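Local coordinates for tRNA (guanosine(18)-2'-O)-methyltransferase (Aquifex aeolicus, PDB 1ZJR), which methylates the 2'-O of guanosine 18 in a subset of tRNAs, using S-adenosyl-L-methionine as methyl donor, at residues A[183-186]-A[187-190]. Sequence-based numbering, arbitrary orientation.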
ATOM      1  N   LEU A 183       6.526  -2.213  14.722  1.00 27.68           N
ATOM      2  CA  LEU A 183       7.936  -1.888  14.517  1.00 28.99           C
ATOM      3  C   LEU A 183       8.602  -1.867  15.890  1.00 28.42           C
ATOM      4  O   LEU A 183       7.999  -1.416  16.857  1.00 29.62           O
ATOM      5  CB  LEU A 183       8.089  -0.499  13.894  1.00 25.82           C
ATOM      6  CG  LEU A 183       7.647  -0.284  12.445  1.00 28.19           C
ATOM      7  CD1 LEU A 183       7.691   1.208  12.130  1.00 28.06           C
ATOM      8  CD2 LEU A 183       8.550  -1.074  11.502  1.00 29.67           C
ATOM      9  N   SER A 184       9.842  -2.336  15.968  1.00 29.78           N
ATOM     10  CA  SER A 184      10.574  -2.333  17.231  1.00 29.61           C
ATOM     11  C   SER A 184      11.150  -0.939  17.438  1.00 30.68           C
ATOM     12  O   SER A 184      11.213  -0.145  16.499  1.00 28.47           O
ATOM     13  CB  SER A 184      11.712  -3.355  17.188  1.00 31.16           C
ATOM     14  OG  SER A 184      12.652  -3.015  16.180  1.00 34.54           O
ATOM     15  N   GLU A 185      11.563  -0.635  18.666  1.00 28.70           N
ATOM     16  CA  GLU A 185      12.142   0.671  18.957  1.00 29.74           C
ATOM     17  C   GLU A 185      13.389   0.921  18.102  1.00 29.96           C
ATOM     18  O   GLU A 185      13.651   2.059  17.709  1.00 29.47           O
ATOM     19  CB  GLU A 185      12.511   0.770  20.441  1.00 29.69           C
ATOM     20  CG  GLU A 185      13.191   2.074  20.846  1.00 31.14           C
ATOM     21  CD  GLU A 185      12.327   3.301  20.617  1.00 34.44           C
ATOM     22  OE1 GLU A 185      11.088   3.163  20.529  1.00 35.34           O
ATOM     23  OE2 GLU A 185      12.887   4.412  20.540  1.00 36.54           O
ATOM     24  N   GLU A 186      14.162  -0.132  17.828  1.00 28.85           N
ATOM     25  CA  GLU A 186      15.371   0.023  17.011  1.00 30.44           C
ATOM     26  C   GLU A 186      14.982   0.512  15.616  1.00 30.41           C
ATOM     27  O   GLU A 186      15.598   1.429  15.061  1.00 29.68           O
ATOM     28  CB  GLU A 186      16.124  -1.308  16.868  1.00 31.41           C
ATOM     29  CG  GLU A 186      16.785  -1.853  18.140  1.00 32.69           C
ATOM     30  CD  GLU A 186      15.904  -2.832  18.892  1.00 33.70           C
ATOM     31  OE1 GLU A 186      16.445  -3.825  19.424  1.00 33.42           O
ATOM     32  OE2 GLU A 186      14.676  -2.608  18.961  1.00 33.02           O
ATOM     33  N   GLU A 187      13.957  -0.120  15.061  1.00 28.96           N
ATOM     34  CA  GLU A 187      13.460   0.212  13.730  1.00 30.71           C
ATOM     35  C   GLU A 187      12.843   1.609  13.692  1.00 31.32           C
ATOM     36  O   GLU A 187      13.022   2.360  12.724  1.00 32.21           O
ATOM     37  CB  GLU A 187      12.454  -0.858  13.298  1.00 30.26           C
ATOM     38  CG  GLU A 187      13.128  -2.205  13.024  1.00 30.75           C
ATOM     39  CD  GLU A 187      12.201  -3.400  13.179  1.00 31.87           C
ATOM     40  OE1 GLU A 187      10.971  -3.209  13.236  1.00 33.19           O
ATOM     41  OE2 GLU A 187      12.708  -4.541  13.234  1.00 31.83           O
ATOM     42  N   ILE A 188      12.121   1.962  14.748  1.00 30.10           N
ATOM     43  CA  ILE A 188      11.507   3.277  14.841  1.00 29.98           C
ATOM     44  C   ILE A 188      12.599   4.344  14.895  1.00 30.89           C
ATOM     45  O   ILE A 188      12.544   5.341  14.178  1.00 29.30           O
ATOM     46  CB  ILE A 188      10.616   3.386  16.101  1.00 30.16           C
ATOM     47  CG1 ILE A 188       9.377   2.499  15.936  1.00 31.34           C
ATOM     48  CG2 ILE A 188      10.223   4.837  16.346  1.00 30.79           C
ATOM     49  CD1 ILE A 188       8.442   2.509  17.148  1.00 31.01           C
ATOM     50  N   GLN A 189      13.598   4.141  15.746  1.00 31.50           N
ATOM     51  CA  GLN A 189      14.671   5.121  15.838  1.00 33.04           C
ATOM     52  C   GLN A 189      15.440   5.237  14.531  1.00 31.43           C
ATOM     53  O   GLN A 189      15.844   6.331  14.147  1.00 32.73           O
ATOM     54  CB  GLN A 189      15.634   4.777  16.979  1.00 35.73           C
ATOM     55  CG  GLN A 189      15.166   5.290  18.328  1.00 40.06           C
ATOM     56  CD  GLN A 189      16.198   5.092  19.419  1.00 44.65           C
ATOM     57  OE1 GLN A 189      17.345   5.519  19.285  1.00 47.99           O
ATOM     58  NE2 GLN A 189      15.794   4.451  20.511  1.00 45.41           N
ATOM     59  N   LYS A 190      15.629   4.117  13.840  1.00 30.04           N
ATOM     60  CA  LYS A 190      16.354   4.140  12.576  1.00 32.69           C
ATOM     61  C   LYS A 190      15.602   4.992  11.555  1.00 33.14           C
ATOM     62  O   LYS A 190      16.195   5.813  10.853  1.00 32.79           O
ATOM     63  CB  LYS A 190      16.534   2.723  12.026  1.00 35.31           C
ATOM     64  CG  LYS A 190      17.359   2.671  10.740  1.00 41.90           C
ATOM     65  CD  LYS A 190      17.352   1.288  10.099  1.00 45.90           C
ATOM     66  CE  LYS A 190      15.980   0.932   9.541  1.00 49.69           C
ATOM     67  NZ  LYS A 190      15.522   1.886   8.489  1.00 51.44           N
TER
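Ser184 and Glu187 hold each other by reciprocal hydrogen bonds between side chain and backbone. Ser184 N donates to Glu187 OE1 at 3.1 Å, an almost straight bond that reaches the oxygen from above the carboxylate plane, 62° out of it. In return Glu187 N donates weakly to Ser184 OG at 3.4 Å. With chi1 at 63°, OG sits between the backbone N and the carbonyl carbon of its own residue, which turns it back over the first turn; it also gives a weak bond to Glu186 OE2. This is a capping box, with Ser184 as N-cap of helix 185-200, the last helix modelled in the chain. The Glu187 carboxylate lies at the positive end of the helix dipole, which would tend to stabilise its charge. Replacing Glu187 by alanine removes the carboxylate, and Ser184 N would probably be left without that acceptor, the box reduced to the weak bond at OG. Behind the cap the regular helical bonds begin: Ile188 N to Ser184 O at 2.9 Å, then Gln189 N to Glu185 O and Lys190 N to Glu186 O. One turn apart on the helix, the side chains of Glu185 and Gln189 meet, the amide NE2 donating to the anti lone pair of Glu185 OE2 at 2.9 Å. The two flat groups are turned 58° apart. The same OE2 makes a salt bridge with Arg16 of helix 7-19, so the carboxylate links the two helices, while Gln189 OE1 takes a weak bond from Lys193. On the buried side Leu183 CB packs against Ile188 CG1 at 3.8 Å. Beyond this pair Leu183 touches Lys24 and Ile188 touches Glu20, both in the loop after helix 7-19.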